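Local coordinates for protein dehydroascorbate reductase (Chlamydomonas reinhardtii, PDB 5XFT) that probably catalyses the reduction of dehydroascorbate to ascorbate at the expense of two glutathione molecules, as a member of the glutathione S-transferase superfamily, at residues F104-I112 / I207-I215; D20-A30 / C156-H164. All coordinates share one frame; numbering follows the deposited sequence.

Interaction 1: residues F104-I112 / I207-I215; sequences FPNFRAILI and IIAGWERHI
Trp211, near the end of the C-terminal helix, pushes its indole as a knob into a hole formed by Phe104, Phe107, Leu111 and Ile112 on helix 103-112. The two helix segments cross at -64° and their axes come no closer than 12.5 Å, so large side chains must span the interval. With CG anti to its own carbonyl carbon (chi1 -78°), the indole extends across to the other helix. One face receives both Leu111 and Phe107. Leu111 CD1 lies 4.1 Å from the centroid of the Trp211 six-membered ring, close enough to its normal for a CH-pi contact. Phe107 turns its edge to that face in an offset edge-to-face pair with planes at 71°, and its CE2 comes to 3.7 Å from Trp211 CZ2. The rim of the indole is occupied too: Phe104 CE2 meets Trp211 CZ2 at 4.0 Å, while the aliphatic CG of Arg108 lies 4.0 Å from Trp211 CH2. Ile112 CD1 lies at the same rim, beside Trp211 CZ3.

Toward the ends of both segments, Ile112 and Ile215 cross at about a right angle and meet through their CG2 methyls. CG1 of Ile112 stands between the backbone N and carbonyl carbon, which leaves CG2 on the flank facing Ile215 CG2 and the carbonyl of His214. Ile215 is poorly ordered, so this outer end is less sharply defined than the buried indole.

No hydrogen bond joins the two segments. The one polar atom of the indole, Trp211 NE1, is instead satisfied by His164 ND1 of helix 153-173. The contact therefore depends on apolar and aromatic packing, with the indole's polar edge left to a third helix.

Interaction 2: residues D20-A30 / C156-H164; sequences DCPFCHRVLLA and CSLAPKLYH
Helix 22-33, whose start carries a CxxC sequence (Cys21, Cys24) resembling that of thioredoxins, meets helix 153-173 at the boundary between the thioredoxin-like and all-helical parts of the chain. Pro160 sits at the kink of the second helix and packs into the first: its CB lies 3.9 Å from Pro22 CB, its CG 3.8 Å from the Leu29 CD1 methyl. His25, with CG anti to the backbone N (chi1 -162°), brings ND1 to 3.3 Å from Pro160 CB; that nitrogen is hydrogen-bonded to Tyr202.

At one end His164 NE2 gives a weak, bent bond to Asp20 O, 2.6 Å long with 124° at the hydrogen, while Pro22 CB rests over one face of the imidazole. Were His164 an alanine, the Asp20 carbonyl would probably lose this donor, Pro22 the ring it rests on, and Trp211 NE1 its acceptor. At the other end Cys156 SG packs 3.9 Å from Leu29 CB, and Cys156 O lies 3.3 Å from Arg26 CA in a CA-H...O contact. A water donates to both Pro22 O and Ser157 O.

Cys21 occupies the N-cap, its SG accepting from Cys24 N at 3.5 Å, a cysteine placement consistent with the DHAR family. Packing of this first thioredoxin-like helix against the all-helical domain is typical of the GST superfamily as a whole.

Interaction 2 lies at the centre of the chain and is largely buried, whereas interaction 1 sits some 14 Å from that centre and runs out to exposed residues. Interaction 2 joins the thioredoxin-like and helical domains; interaction 1 packs the C-terminal helix against helix 103-112. Helix 153-173 connects them: His164 belongs to interaction 2, yet ties the two contacts together through Trp211, and Phe107 also packs against its backbone carbonyl. The chemistry changes accordingly. The outer contact is built from aromatic and aliphatic groups without a hydrogen bond across it, while the inner one mixes proline packing with a weak histidine-to-carbonyl bond and a bridging water.

Interaction 1: residues F104-I112 / I207-I215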
ATOM      1  N   PHE A 104       5.468   6.087  -6.236  1.00 34.39           N
ATOM      2  CA  PHE A 104       5.756   4.718  -6.653  1.00 35.15           C
ATOM      3  C   PHE A 104       6.359   4.636  -8.053  1.00 32.43           C
ATOM      4  O   PHE A 104       7.342   3.898  -8.228  1.00 31.40           O
ATOM      5  CB  PHE A 104       4.482   3.873  -6.527  1.00 32.18           C
ATOM      6  CG  PHE A 104       4.659   2.438  -6.928  1.00 35.17           C
ATOM      7  CD1 PHE A 104       4.309   2.012  -8.199  1.00 41.41           C
ATOM      8  CD2 PHE A 104       5.167   1.511  -6.034  1.00 35.54           C
ATOM      9  CE1 PHE A 104       4.468   0.690  -8.570  1.00 39.49           C
ATOM     10  CE2 PHE A 104       5.328   0.190  -6.399  1.00 34.32           C
ATOM     11  CZ  PHE A 104       4.977  -0.219  -7.668  1.00 37.39           C
ATOM     12  N   PRO A 105       5.839   5.329  -9.076  1.00 24.49           N
ATOM     13  CA  PRO A 105       6.488   5.238 -10.397  1.00 13.58           C
ATOM     14  C   PRO A 105       7.924   5.730 -10.419  1.00 25.44           C
ATOM     15  O   PRO A 105       8.764   5.114 -11.087  1.00 33.00           O
ATOM     16  CB  PRO A 105       5.582   6.102 -11.287  1.00 16.88           C
ATOM     17  CG  PRO A 105       4.251   6.038 -10.633  1.00 25.48           C
ATOM     18  CD  PRO A 105       4.541   6.023  -9.159  1.00 33.11           C
ATOM     19  N   ASN A 106       8.231   6.837  -9.737  1.00 33.52           N
ATOM     20  CA  ASN A 106       9.602   7.340  -9.715  1.00 29.55           C
ATOM     21  C   ASN A 106      10.514   6.371  -8.984  1.00 24.69           C
ATOM     22  O   ASN A 106      11.627   6.082  -9.434  1.00 32.42           O
ATOM     23  CB  ASN A 106       9.659   8.715  -9.042  1.00 34.49           C
ATOM     24  CG  ASN A 106       8.946   9.793  -9.837  1.00 27.96           C
ATOM     25  OD1 ASN A 106       8.869   9.732 -11.062  1.00 32.78           O
ATOM     26  ND2 ASN A 106       8.415  10.784  -9.136  1.00 17.25           N
ATOM     27  N   PHE A 107      10.055   5.875  -7.832  1.00 24.05           N
ATOM     28  CA  PHE A 107      10.831   4.917  -7.053  1.00 30.25           C
ATOM     29  C   PHE A 107      11.087   3.637  -7.840  1.00 28.34           C
ATOM     30  O   PHE A 107      12.185   3.060  -7.773  1.00 28.89           O
ATOM     31  CB  PHE A 107      10.094   4.653  -5.738  1.00 41.68           C
ATOM     32  CG  PHE A 107      10.247   3.270  -5.221  1.00 57.92           C
ATOM     33  CD1 PHE A 107      11.484   2.813  -4.792  1.00 67.38           C
ATOM     34  CD2 PHE A 107       9.145   2.439  -5.124  1.00 61.97           C
ATOM     35  CE1 PHE A 107      11.625   1.546  -4.306  1.00 68.58           C
ATOM     36  CE2 PHE A 107       9.270   1.173  -4.633  1.00 65.27           C
ATOM     37  CZ  PHE A 107      10.513   0.719  -4.221  1.00 65.86           C
ATOM     38  N   ARG A 108      10.100   3.194  -8.607  1.00 32.93           N
ATOM     39  CA  ARG A 108      10.299   2.034  -9.457  1.00 34.02           C
ATOM     40  C   ARG A 108      11.269   2.342 -10.590  1.00 33.09           C
ATOM     41  O   ARG A 108      12.168   1.544 -10.868  1.00 36.06           O
ATOM     42  CB  ARG A 108       8.961   1.546 -10.008  1.00 31.41           C
ATOM     43  CG  ARG A 108       9.105   0.425 -11.019  1.00 34.64           C
ATOM     44  CD  ARG A 108       7.771   0.037 -11.594  1.00 40.40           C
ATOM     45  NE  ARG A 108       7.150   1.155 -12.286  1.00 48.16           N
ATOM     46  CZ  ARG A 108       5.904   1.150 -12.744  1.00 46.21           C
ATOM     47  NH1 ARG A 108       5.135   0.082 -12.575  1.00 43.40           N
ATOM     48  NH2 ARG A 108       5.430   2.221 -13.361  1.00 46.62           N
ATOM     49  N   ALA A 109      11.109   3.491 -11.253  1.00 24.62           N
ATOM     50  CA  ALA A 109      12.027   3.844 -12.330  1.00 20.33           C
ATOM     51  C   ALA A 109      13.456   3.951 -11.820  1.00 24.48           C
ATOM     52  O   ALA A 109      14.409   3.748 -12.582  1.00 30.35           O
ATOM     53  CB  ALA A 109      11.593   5.155 -12.987  1.00 18.35           C
ATOM     54  N   ILE A 110      13.619   4.278 -10.539  1.00 20.02           N
ATOM     55  CA  ILE A 110      14.939   4.272  -9.928  1.00 25.31           C
ATOM     56  C   ILE A 110      15.438   2.843  -9.770  1.00 30.42           C
ATOM     57  O   ILE A 110      16.589   2.533 -10.100  1.00 33.83           O
ATOM     58  CB  ILE A 110      14.901   5.011  -8.579  1.00 29.71           C
ATOM     59  CG1 ILE A 110      14.680   6.510  -8.797  1.00 19.15           C
ATOM     60  CG2 ILE A 110      16.172   4.733  -7.769  1.00 29.39           C
ATOM     61  CD1 ILE A 110      14.359   7.250  -7.538  1.00 21.41           C
ATOM     62  N   LEU A 111      14.579   1.944  -9.280  1.00 24.90           N
ATOM     63  CA  LEU A 111      15.054   0.586  -9.019  1.00 25.37           C
ATOM     64  C   LEU A 111      15.370  -0.167 -10.306  1.00 34.02           C
ATOM     65  O   LEU A 111      16.392  -0.857 -10.385  1.00 38.66           O
ATOM     66  CB  LEU A 111      14.038  -0.196  -8.190  1.00 27.24           C
ATOM     67  CG  LEU A 111      14.096  -0.017  -6.669  1.00 37.93           C
ATOM     68  CD1 LEU A 111      13.223  -1.061  -5.975  1.00 39.73           C
ATOM     69  CD2 LEU A 111      15.528  -0.076  -6.151  1.00 37.12           C
ATOM     70  N   ILE A 112      14.514  -0.060 -11.322  1.00 44.03           N
ATOM     71  CA  ILE A 112      14.582  -0.980 -12.454  1.00 46.39           C
ATOM     72  C   ILE A 112      14.561  -0.251 -13.791  1.00 47.60           C
ATOM     73  O   ILE A 112      14.201  -0.836 -14.819  1.00 55.44           O
ATOM     74  CB  ILE A 112      13.437  -2.011 -12.383  1.00 43.87           C
ATOM     75  CG1 ILE A 112      12.078  -1.331 -12.510  1.00 40.90           C
ATOM     76  CG2 ILE A 112      13.478  -2.789 -11.081  1.00 44.07           C
ATOM     77  CD1 ILE A 112      10.915  -2.298 -12.389  1.00 36.87           C
ATOM     78  N   ILE A 207       9.450  -7.469   0.991  1.00 23.46           N
ATOM     79  CA  ILE A 207       9.648  -6.403   0.010  1.00 21.52           C
ATOM     80  C   ILE A 207      10.886  -6.681  -0.839  1.00 19.21           C
ATOM     81  O   ILE A 207      10.852  -6.596  -2.075  1.00 20.93           O
ATOM     82  CB  ILE A 207       9.752  -5.040   0.719  1.00 19.50           C
ATOM     83  CG1 ILE A 207       8.539  -4.817   1.627  1.00 25.74           C
ATOM     84  CG2 ILE A 207       9.895  -3.920  -0.300  1.00 12.61           C
ATOM     85  CD1 ILE A 207       8.619  -3.537   2.467  1.00 25.73           C
ATOM     86  N   ILE A 208      12.002  -7.010  -0.178  1.00 25.13           N
ATOM     87  CA  ILE A 208      13.254  -7.255  -0.887  1.00 23.41           C
ATOM     88  C   ILE A 208      13.090  -8.405  -1.869  1.00 21.51           C
ATOM     89  O   ILE A 208      13.471  -8.300  -3.039  1.00 15.58           O
ATOM     90  CB  ILE A 208      14.397  -7.531   0.112  1.00 28.01           C
ATOM     91  CG1 ILE A 208      14.573  -6.369   1.093  1.00 22.90           C
ATOM     92  CG2 ILE A 208      15.692  -7.803  -0.624  1.00 31.41           C
ATOM     93  CD1 ILE A 208      14.537  -5.022   0.438  1.00 30.13           C
ATOM     94  N   ALA A 209      12.523  -9.519  -1.410  1.00 20.81           N
ATOM     95  CA  ALA A 209      12.312 -10.672  -2.274  1.00 27.98           C
ATOM     96  C   ALA A 209      11.367 -10.337  -3.418  1.00 29.49           C
ATOM     97  O   ALA A 209      11.571 -10.787  -4.552  1.00 25.49           O
ATOM     98  CB  ALA A 209      11.770 -11.847  -1.459  1.00 28.10           C
ATOM     99  N   GLY A 210      10.320  -9.557  -3.138  1.00 26.75           N
ATOM    100  CA  GLY A 210       9.430  -9.135  -4.203  1.00 18.31           C
ATOM    101  C   GLY A 210      10.167  -8.394  -5.300  1.00 25.20           C
ATOM    102  O   GLY A 210       9.954  -8.652  -6.486  1.00 31.32           O
ATOM    103  N   TRP A 211      11.068  -7.488  -4.919  1.00 25.83           N
ATOM    104  CA  TRP A 211      11.744  -6.672  -5.922  1.00 26.10           C
ATOM    105  C   TRP A 211      12.929  -7.386  -6.570  1.00 32.37           C
ATOM    106  O   TRP A 211      13.230  -7.125  -7.742  1.00 32.51           O
ATOM    107  CB  TRP A 211      12.180  -5.353  -5.292  1.00 26.22           C
ATOM    108  CG  TRP A 211      11.037  -4.411  -5.157  1.00 25.88           C
ATOM    109  CD1 TRP A 211      10.318  -4.131  -4.027  1.00 27.35           C
ATOM    110  CD2 TRP A 211      10.448  -3.646  -6.209  1.00 25.13           C
ATOM    111  NE1 TRP A 211       9.326  -3.214  -4.311  1.00 26.55           N
ATOM    112  CE2 TRP A 211       9.384  -2.905  -5.647  1.00 26.69           C
ATOM    113  CE3 TRP A 211      10.721  -3.508  -7.575  1.00 26.69           C
ATOM    114  CZ2 TRP A 211       8.596  -2.041  -6.405  1.00 26.06           C
ATOM    115  CZ3 TRP A 211       9.942  -2.646  -8.324  1.00 28.59           C
ATOM    116  CH2 TRP A 211       8.891  -1.921  -7.737  1.00 28.28           C
ATOM    117  N   GLU A 212      13.600  -8.283  -5.841  1.00 38.13           N
ATOM    118  CA  GLU A 212      14.643  -9.121  -6.430  1.00 41.26           C
ATOM    119  C   GLU A 212      14.122  -9.896  -7.630  1.00 40.57           C
ATOM    120  O   GLU A 212      14.879 -10.167  -8.569  1.00 40.16           O
ATOM    121  CB  GLU A 212      15.197 -10.088  -5.383  1.00 39.53           C
ATOM    122  CG  GLU A 212      16.425  -9.575  -4.657  1.00 43.56           C
ATOM    123  CD  GLU A 212      16.743 -10.371  -3.406  1.00 46.66           C
ATOM    124  OE1 GLU A 212      17.822 -10.137  -2.820  1.00 49.87           O
ATOM    125  OE2 GLU A 212      15.915 -11.219  -3.002  1.00 47.32           O
ATOM    126  N   ARG A 213      12.833 -10.253  -7.618  1.00 45.76           N
ATOM    127  CA  ARG A 213      12.171 -10.861  -8.767  1.00 51.42           C
ATOM    128  C   ARG A 213      12.309 -10.024 -10.035  1.00 50.85           C
ATOM    129  O   ARG A 213      12.006 -10.528 -11.119  1.00 53.56           O
ATOM    130  CB  ARG A 213      10.684 -11.095  -8.435  1.00 56.93           C
ATOM    131  CG  ARG A 213       9.942 -12.138  -9.272  1.00 55.42           C
ATOM    132  CD  ARG A 213       8.477 -12.253  -8.811  1.00 57.07           C
ATOM    133  NE  ARG A 213       7.663 -12.986  -9.776  1.00 64.86           N
ATOM    134  CZ  ARG A 213       6.493 -12.550 -10.246  1.00 62.32           C
ATOM    135  NH1 ARG A 213       5.996 -11.392  -9.831  1.00 60.54           N
ATOM    136  NH2 ARG A 213       5.806 -13.263 -11.128  1.00 58.73           N
ATOM    137  N   HIS A 214      12.770  -8.768  -9.936  1.00 56.62           N
ATOM    138  CA  HIS A 214      12.976  -7.921 -11.107  1.00 57.05           C
ATOM    139  C   HIS A 214      14.312  -7.188 -11.125  1.00 59.56           C
ATOM    140  O   HIS A 214      14.588  -6.478 -12.098  1.00 59.52           O
ATOM    141  CB  HIS A 214      11.839  -6.897 -11.229  1.00 55.31           C
ATOM    142  CG  HIS A 214      10.480  -7.517 -11.185  1.00 51.95           C
ATOM    143  ND1 HIS A 214      10.029  -8.384 -12.156  1.00 49.08           N
ATOM    144  CD2 HIS A 214       9.487  -7.427 -10.268  1.00 52.89           C
ATOM    145  CE1 HIS A 214       8.809  -8.789 -11.848  1.00 52.23           C
ATOM    146  NE2 HIS A 214       8.457  -8.223 -10.707  1.00 53.95           N
ATOM    147  N   ILE A 215      15.130  -7.318 -10.086  1.00 63.09           N
ATOM    148  CA  ILE A 215      16.522  -6.884 -10.122  1.00 62.82           C
ATOM    149  C   ILE A 215      17.389  -7.964  -9.495  1.00 62.81           C
ATOM    150  O   ILE A 215      17.889  -8.848 -10.187  1.00 63.49           O
ATOM    151  CB  ILE A 215      16.734  -5.534  -9.409  1.00 65.48           C
ATOM    152  CG1 ILE A 215      15.954  -5.478  -8.099  1.00 62.93           C
ATOM    153  CG2 ILE A 215      16.387  -4.386 -10.325  1.00 71.33           C
ATOM    154  CD1 ILE A 215      16.102  -4.228  -7.345  1.00 62.11           C
TER

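Interaction 2: residues D20-A30 / C156-H164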
ATOM      1  N   ASP A  20       4.027  -9.051  -0.283  1.00 24.82           N
ATOM      2  CA  ASP A  20       4.419  -7.646  -0.232  1.00 28.32           C
ATOM      3  C   ASP A  20       3.640  -6.710  -1.157  1.00 27.27           C
ATOM      4  O   ASP A  20       4.006  -5.531  -1.252  1.00 26.49           O
ATOM      5  CB  ASP A  20       5.907  -7.526  -0.560  1.00 25.50           C
ATOM      6  CG  ASP A  20       6.227  -8.033  -1.953  1.00 31.11           C
ATOM      7  OD1 ASP A  20       5.839  -9.178  -2.266  1.00 33.79           O
ATOM      8  OD2 ASP A  20       6.824  -7.275  -2.749  1.00 29.33           O
ATOM      9  N   CYS A  21       2.599  -7.175  -1.840  1.00 14.91           N
ATOM     10  CA  CYS A  21       1.936  -6.327  -2.832  1.00 13.87           C
ATOM     11  C   CYS A  21       1.382  -5.059  -2.191  1.00 13.36           C
ATOM     12  O   CYS A  21       0.563  -5.148  -1.265  1.00 18.28           O
ATOM     13  CB  CYS A  21       0.808  -7.071  -3.534  1.00 16.91           C
ATOM     14  SG  CYS A  21      -0.104  -6.020  -4.697  1.00 23.22           S
ATOM     15  N   PRO A  22       1.790  -3.873  -2.646  1.00 11.77           N
ATOM     16  CA  PRO A  22       1.330  -2.637  -1.987  1.00 13.06           C
ATOM     17  C   PRO A  22      -0.131  -2.309  -2.249  1.00 16.64           C
ATOM     18  O   PRO A  22      -0.733  -1.578  -1.450  1.00 12.25           O
ATOM     19  CB  PRO A  22       2.257  -1.563  -2.574  1.00 13.33           C
ATOM     20  CG  PRO A  22       2.653  -2.103  -3.914  1.00 11.52           C
ATOM     21  CD  PRO A  22       2.749  -3.604  -3.733  1.00 13.35           C
ATOM     22  N   PHE A  23      -0.724  -2.826  -3.330  1.00 12.71           N
ATOM     23  CA  PHE A  23      -2.132  -2.559  -3.609  1.00 11.52           C
ATOM     24  C   PHE A  23      -3.042  -3.445  -2.761  1.00 18.49           C
ATOM     25  O   PHE A  23      -4.023  -2.965  -2.169  1.00 27.89           O
ATOM     26  CB  PHE A  23      -2.395  -2.737  -5.105  1.00 11.59           C
ATOM     27  CG  PHE A  23      -1.490  -1.905  -5.963  1.00 13.18           C
ATOM     28  CD1 PHE A  23      -1.845  -0.615  -6.309  1.00 19.99           C
ATOM     29  CD2 PHE A  23      -0.265  -2.395  -6.393  1.00 21.91           C
ATOM     30  CE1 PHE A  23      -1.001   0.173  -7.084  1.00 22.12           C
ATOM     31  CE2 PHE A  23       0.583  -1.614  -7.167  1.00 22.81           C
ATOM     32  CZ  PHE A  23       0.212  -0.328  -7.513  1.00 20.96           C
ATOM     33  N   CYS A  24      -2.721  -4.743  -2.688  1.00 18.37           N
ATOM     34  CA  CYS A  24      -3.290  -5.594  -1.647  1.00 15.14           C
ATOM     35  C   CYS A  24      -3.125  -4.946  -0.287  1.00 14.54           C
ATOM     36  O   CYS A  24      -4.070  -4.892   0.510  1.00 11.99           O
ATOM     37  CB  CYS A  24      -2.605  -6.957  -1.630  1.00 13.85           C
ATOM     38  SG  CYS A  24      -2.691  -7.922  -3.129  1.00 21.28           S
ATOM     39  N   HIS A  25      -1.918  -4.452  -0.003  1.00 13.71           N
ATOM     40  CA  HIS A  25      -1.676  -3.785   1.270  1.00 17.80           C
ATOM     41  C   HIS A  25      -2.651  -2.633   1.478  1.00 21.29           C
ATOM     42  O   HIS A  25      -3.140  -2.418   2.592  1.00 26.55           O
ATOM     43  CB  HIS A  25      -0.228  -3.297   1.341  1.00 12.85           C
ATOM     44  CG  HIS A  25       0.242  -2.993   2.729  1.00 16.01           C
ATOM     45  ND1 HIS A  25       1.475  -2.440   2.990  1.00 17.24           N
ATOM     46  CD2 HIS A  25      -0.353  -3.170   3.932  1.00 17.51           C
ATOM     47  CE1 HIS A  25       1.620  -2.281   4.295  1.00 19.56           C
ATOM     48  NE2 HIS A  25       0.525  -2.715   4.889  1.00 20.88           N
ATOM     49  N   ARG A  26      -2.969  -1.897   0.410  1.00 14.58           N
ATOM     50  CA  ARG A  26      -3.885  -0.768   0.542  1.00  8.54           C
ATOM     51  C   ARG A  26      -5.290  -1.241   0.897  1.00 11.05           C
ATOM     52  O   ARG A  26      -5.935  -0.691   1.802  1.00 10.48           O
ATOM     53  CB  ARG A  26      -3.903   0.059  -0.747  1.00 10.53           C
ATOM     54  CG  ARG A  26      -5.182   0.890  -0.903  1.00 19.95           C
ATOM     55  CD  ARG A  26      -5.389   1.411  -2.339  1.00 20.23           C
ATOM     56  NE  ARG A  26      -6.080   2.691  -2.336  1.00 16.53           N
ATOM     57  CZ  ARG A  26      -6.526   3.265  -3.449  1.00 19.36           C
ATOM     58  NH1 ARG A  26      -6.324   2.665  -4.618  1.00 15.74           N
ATOM     59  NH2 ARG A  26      -7.149   4.435  -3.422  1.00 21.84           N
ATOM     60  N   VAL A  27      -5.778  -2.277   0.211  1.00  5.95           N
ATOM     61  CA  VAL A  27      -7.097  -2.806   0.556  1.00  7.07           C
ATOM     62  C   VAL A  27      -7.125  -3.311   1.996  1.00 14.50           C
ATOM     63  O   VAL A  27      -8.053  -3.009   2.760  1.00 21.27           O
ATOM     64  CB  VAL A  27      -7.505  -3.900  -0.443  1.00  5.40           C
ATOM     65  CG1 VAL A  27      -8.750  -4.620   0.038  1.00  7.65           C
ATOM     66  CG2 VAL A  27      -7.734  -3.280  -1.804  1.00  5.35           C
ATOM     67  N   LEU A  28      -6.097  -4.069   2.397  1.00 16.51           N
ATOM     68  CA  LEU A  28      -6.028  -4.607   3.754  1.00 17.75           C
ATOM     69  C   LEU A  28      -6.033  -3.501   4.800  1.00 24.01           C
ATOM     70  O   LEU A  28      -6.744  -3.588   5.812  1.00 25.09           O
ATOM     71  CB  LEU A  28      -4.775  -5.464   3.914  1.00 17.12           C
ATOM     72  CG  LEU A  28      -4.638  -6.697   3.034  1.00 16.99           C
ATOM     73  CD1 LEU A  28      -3.288  -7.319   3.259  1.00 16.78           C
ATOM     74  CD2 LEU A  28      -5.732  -7.662   3.372  1.00 12.02           C
ATOM     75  N   LEU A  29      -5.215  -2.464   4.590  1.00 23.15           N
ATOM     76  CA  LEU A  29      -5.218  -1.333   5.513  1.00 16.21           C
ATOM     77  C   LEU A  29      -6.581  -0.655   5.547  1.00 16.21           C
ATOM     78  O   LEU A  29      -7.031  -0.208   6.605  1.00 17.44           O
ATOM     79  CB  LEU A  29      -4.128  -0.328   5.139  1.00 14.51           C
ATOM     80  CG  LEU A  29      -2.676  -0.733   5.406  1.00 13.57           C
ATOM     81  CD1 LEU A  29      -1.714   0.274   4.863  1.00  6.59           C
ATOM     82  CD2 LEU A  29      -2.453  -0.916   6.885  1.00 17.91           C
ATOM     83  N   ALA A  30      -7.262  -0.581   4.400  1.00 23.24           N
ATOM     84  CA  ALA A  30      -8.607  -0.011   4.388  1.00 22.44           C
ATOM     85  C   ALA A  30      -9.562  -0.816   5.265  1.00 24.70           C
ATOM     86  O   ALA A  30     -10.339  -0.242   6.035  1.00 26.04           O
ATOM     87  CB  ALA A  30      -9.131   0.067   2.957  1.00 15.81           C
ATOM     88  N   CYS A 156      -3.851   4.766   3.349  1.00 30.30           N
ATOM     89  CA  CYS A 156      -3.964   3.411   2.826  1.00 27.74           C
ATOM     90  C   CYS A 156      -3.312   3.282   1.459  1.00 26.78           C
ATOM     91  O   CYS A 156      -2.748   2.228   1.145  1.00 24.63           O
ATOM     92  CB  CYS A 156      -5.434   2.995   2.757  1.00 25.40           C
ATOM     93  SG  CYS A 156      -6.234   2.851   4.385  1.00 26.28           S
ATOM     94  N   SER A 157      -3.370   4.333   0.639  1.00 19.89           N
ATOM     95  CA  SER A 157      -2.750   4.250  -0.681  1.00 15.85           C
ATOM     96  C   SER A 157      -1.245   4.514  -0.636  1.00 18.88           C
ATOM     97  O   SER A 157      -0.474   3.849  -1.339  1.00 16.37           O
ATOM     98  CB  SER A 157      -3.421   5.230  -1.638  1.00 15.06           C
ATOM     99  OG  SER A 157      -2.752   5.232  -2.887  1.00 23.29           O
ATOM    100  N   LEU A 158      -0.808   5.477   0.171  1.00 21.97           N
ATOM    101  CA  LEU A 158       0.558   5.977   0.088  1.00 17.70           C
ATOM    102  C   LEU A 158       1.504   5.314   1.069  1.00 14.18           C
ATOM    103  O   LEU A 158       2.696   5.184   0.771  1.00 23.07           O
ATOM    104  CB  LEU A 158       0.592   7.489   0.329  1.00 21.08           C
ATOM    105  CG  LEU A 158       0.139   8.402  -0.806  1.00 27.79           C
ATOM    106  CD1 LEU A 158       0.423   9.845  -0.434  1.00 30.98           C
ATOM    107  CD2 LEU A 158       0.834   8.033  -2.111  1.00 27.42           C
ATOM    108  N   ALA A 159       1.017   4.918   2.240  1.00 11.64           N
ATOM    109  CA  ALA A 159       1.904   4.292   3.217  1.00 14.20           C
ATOM    110  C   ALA A 159       2.551   3.006   2.702  1.00 19.47           C
ATOM    111  O   ALA A 159       3.759   2.826   2.935  1.00 19.08           O
ATOM    112  CB  ALA A 159       1.139   4.054   4.523  1.00 14.29           C
ATOM    113  N   PRO A 160       1.853   2.092   2.013  1.00 23.96           N
ATOM    114  CA  PRO A 160       2.570   0.941   1.439  1.00 24.11           C
ATOM    115  C   PRO A 160       3.614   1.335   0.408  1.00 25.49           C
ATOM    116  O   PRO A 160       4.721   0.777   0.411  1.00 33.86           O
ATOM    117  CB  PRO A 160       1.442   0.105   0.819  1.00 30.15           C
ATOM    118  CG  PRO A 160       0.233   0.477   1.606  1.00 28.27           C
ATOM    119  CD  PRO A 160       0.392   1.941   1.870  1.00 21.84           C
ATOM    120  N   LYS A 161       3.295   2.286  -0.478  1.00 20.22           N
ATOM    121  CA  LYS A 161       4.278   2.729  -1.465  1.00 20.27           C
ATOM    122  C   LYS A 161       5.511   3.325  -0.793  1.00 26.08           C
ATOM    123  O   LYS A 161       6.643   3.054  -1.206  1.00 31.14           O
ATOM    124  CB  LYS A 161       3.647   3.734  -2.423  1.00 13.48           C
ATOM    125  CG  LYS A 161       2.382   3.229  -3.076  1.00 22.62           C
ATOM    126  CD  LYS A 161       1.837   4.211  -4.096  1.00 27.86           C
ATOM    127  CE  LYS A 161       0.477   3.760  -4.608  1.00 32.62           C
ATOM    128  NZ  LYS A 161      -0.059   4.663  -5.670  1.00 38.89           N
ATOM    129  N   LEU A 162       5.314   4.125   0.256  1.00 25.48           N
ATOM    130  CA  LEU A 162       6.453   4.693   0.969  1.00 30.54           C
ATOM    131  C   LEU A 162       7.259   3.606   1.670  1.00 34.36           C
ATOM    132  O   LEU A 162       8.497   3.668   1.708  1.00 39.01           O
ATOM    133  CB  LEU A 162       5.965   5.742   1.970  1.00 30.59           C
ATOM    134  CG  LEU A 162       7.018   6.459   2.811  1.00 25.21           C
ATOM    135  CD1 LEU A 162       7.871   7.366   1.947  1.00 24.11           C
ATOM    136  CD2 LEU A 162       6.346   7.245   3.922  1.00 30.42           C
ATOM    137  N   TYR A 163       6.570   2.614   2.238  1.00 27.09           N
ATOM    138  CA  TYR A 163       7.235   1.468   2.853  1.00 23.86           C
ATOM    139  C   TYR A 163       8.176   0.793   1.863  1.00 25.72           C
ATOM    140  O   TYR A 163       9.376   0.611   2.133  1.00 31.08           O
ATOM    141  CB  TYR A 163       6.167   0.488   3.343  1.00 26.50           C
ATOM    142  CG  TYR A 163       6.630  -0.589   4.301  1.00 27.79           C
ATOM    143  CD1 TYR A 163       7.799  -0.454   5.038  1.00 22.69           C
ATOM    144  CD2 TYR A 163       5.889  -1.753   4.455  1.00 26.75           C
ATOM    145  CE1 TYR A 163       8.203  -1.444   5.908  1.00 27.04           C
ATOM    146  CE2 TYR A 163       6.284  -2.742   5.318  1.00 26.70           C
ATOM    147  CZ  TYR A 163       7.441  -2.590   6.042  1.00 28.79           C
ATOM    148  OH  TYR A 163       7.827  -3.591   6.902  1.00 29.87           O
ATOM    149  N   HIS A 164       7.639   0.431   0.693  1.00 20.41           N
ATOM    150  CA  HIS A 164       8.462  -0.147  -0.362  1.00 23.65           C
ATOM    151  C   HIS A 164       9.609   0.777  -0.742  1.00 29.47           C
ATOM    152  O   HIS A 164      10.734   0.318  -0.973  1.00 26.08           O
ATOM    153  CB  HIS A 164       7.604  -0.452  -1.587  1.00 14.44           C
ATOM    154  CG  HIS A 164       6.828  -1.724  -1.477  1.00 19.96           C
ATOM    155  ND1 HIS A 164       7.031  -2.792  -2.325  1.00 24.70           N
ATOM    156  CD2 HIS A 164       5.849  -2.102  -0.623  1.00 21.65           C
ATOM    157  CE1 HIS A 164       6.210  -3.773  -1.998  1.00 24.92           C
ATOM    158  NE2 HIS A 164       5.482  -3.381  -0.968  1.00 28.68           N
TER
HETATM  159  O   HOH W   1      -0.863   1.229  -2.693  1.00 18.29           O